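Local coordinates for surface-associated protein CshB (Streptococcus gordonii, PDB 6YZG), which is a cell-wall-anchored streptococcal surface adhesin, represented here by its second non-repetitive domain, and probably binds host fibronectin, at residues Asn70-Ser75 with Pro83-Thr88. Numbering follows the deposited sequence.
Sequences NGFLTS and PPPSVT
In the second non-repetitive (NR2) domain of the adhesin, a triproline run crosses the short strand 71-72, which pairs antiparallel with strand 119-131, and no hydrogen bond joins the two segments. CB of Pro83 points away from the strand, but its carbonyl borders the Phe72 ring: Pro83 O lies near the ring plane at the edge, 3.8 Å from Phe72 CE2. At Pro84 the packing is closest. Its CA sits 3.5 Å from Phe72 CE2, while its CB points toward the strand, 3.9 Å from Gly71 CA. The benzyl group gets there because CG of Phe72 stands anti to its own carbonyl carbon (chi1 -62°), and Tyr78 meets the same ring with planes at about 35°. Arg16 NH2 hydrogen-bonds to Pro84 O. Pro85 crosses Phe72 obliquely, its CD 4.0 Å from CZ. Ser86 OG is hydrogen-bonded to the same Arg16 NH2 and to Asp14 OD2. Beyond it, buried Val87 packs on Tyr114 and Trp121, and its backbone is hydrogen-bonded to that of Leu19. Asn70, fixed through OD1 by the backbone N of Gly122, makes a loose contact with Val87, its ND2 4.3 Å from CG2.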
# COMPACT_ATOMS: atom_id res chain seq x y z
N ASN A 70 9.49 7.73 -23.97
CA ASN A 70 9.46 7.72 -22.50
C ASN A 70 9.29 9.14 -21.99
O ASN A 70 9.97 10.06 -22.50
CB ASN A 70 10.68 7.06 -21.90
CG ASN A 70 10.67 5.56 -22.12
OD1 ASN A 70 9.65 4.95 -22.47
ND2 ASN A 70 11.83 4.97 -21.81
N GLY A 71 8.46 9.34 -21.00
CA GLY A 71 8.41 10.67 -20.40
C GLY A 71 7.30 10.74 -19.37
O GLY A 71 6.86 9.73 -18.82
N PHE A 72 6.93 11.97 -18.99
CA PHE A 72 5.89 12.19 -17.98
C PHE A 72 4.48 11.91 -18.51
O PHE A 72 4.23 12.10 -19.72
CB PHE A 72 5.98 13.64 -17.51
CG PHE A 72 7.31 13.96 -16.85
CD1 PHE A 72 7.57 13.42 -15.62
CD2 PHE A 72 8.21 14.83 -17.43
CE1 PHE A 72 8.76 13.69 -14.97
CE2 PHE A 72 9.41 15.11 -16.77
CZ PHE A 72 9.69 14.51 -15.57
N LEU A 73 3.60 11.56 -17.59
CA LEU A 73 2.16 11.62 -17.89
C LEU A 73 1.83 13.04 -18.39
O LEU A 73 2.32 14.00 -17.80
CB LEU A 73 1.37 11.26 -16.68
CG LEU A 73 1.56 9.85 -16.15
CD1 LEU A 73 0.92 9.67 -14.75
CD2 LEU A 73 1.00 8.84 -17.12
N THR A 74 0.99 13.14 -19.43
CA THR A 74 0.71 14.45 -20.02
C THR A 74 -0.15 15.26 -19.07
O THR A 74 -0.24 16.49 -19.30
CB THR A 74 0.09 14.36 -21.42
OG1 THR A 74 -1.30 13.97 -21.30
CG2 THR A 74 0.81 13.41 -22.34
N SER A 75 -0.79 14.67 -18.08
CA SER A 75 -1.54 15.36 -17.02
C SER A 75 -0.64 15.89 -15.92
O SER A 75 -1.13 16.63 -15.06
CB SER A 75 -2.58 14.45 -16.48
OG SER A 75 -1.95 13.21 -16.06
N PRO A 83 12.94 18.29 -18.37
CA PRO A 83 13.27 17.13 -19.18
C PRO A 83 12.97 15.89 -18.38
O PRO A 83 13.15 15.84 -17.18
CB PRO A 83 14.77 17.25 -19.41
CG PRO A 83 15.06 18.71 -19.14
CD PRO A 83 14.12 19.10 -18.03
N PRO A 84 12.46 14.84 -19.02
CA PRO A 84 12.26 13.62 -18.27
C PRO A 84 13.60 12.98 -17.98
O PRO A 84 14.62 13.30 -18.62
CB PRO A 84 11.48 12.71 -19.19
CG PRO A 84 11.90 13.17 -20.53
CD PRO A 84 12.14 14.70 -20.43
N PRO A 85 13.59 12.09 -16.99
CA PRO A 85 14.80 11.40 -16.53
C PRO A 85 15.19 10.32 -17.55
O PRO A 85 14.61 10.19 -18.59
CB PRO A 85 14.39 10.85 -15.20
CG PRO A 85 12.93 10.47 -15.44
CD PRO A 85 12.39 11.60 -16.27
N SER A 86 16.30 9.67 -17.25
CA SER A 86 16.75 8.47 -17.98
C SER A 86 16.50 7.28 -17.07
O SER A 86 16.51 7.37 -15.84
CB SER A 86 18.19 8.53 -18.42
OG SER A 86 18.40 9.61 -19.35
N VAL A 87 16.30 6.15 -17.70
CA VAL A 87 16.27 4.87 -16.98
C VAL A 87 17.66 4.62 -16.41
O VAL A 87 18.65 4.87 -17.16
CB VAL A 87 15.83 3.74 -17.91
CG1 VAL A 87 15.83 2.41 -17.18
CG2 VAL A 87 14.46 4.02 -18.52
N THR A 88 17.75 4.19 -15.18
CA THR A 88 19.09 4.06 -14.54
C THR A 88 19.07 3.02 -13.44
O THR A 88 18.04 2.76 -12.86
CB THR A 88 19.54 5.41 -14.02
OG1 THR A 88 20.92 5.34 -13.61
CG2 THR A 88 18.67 5.90 -12.90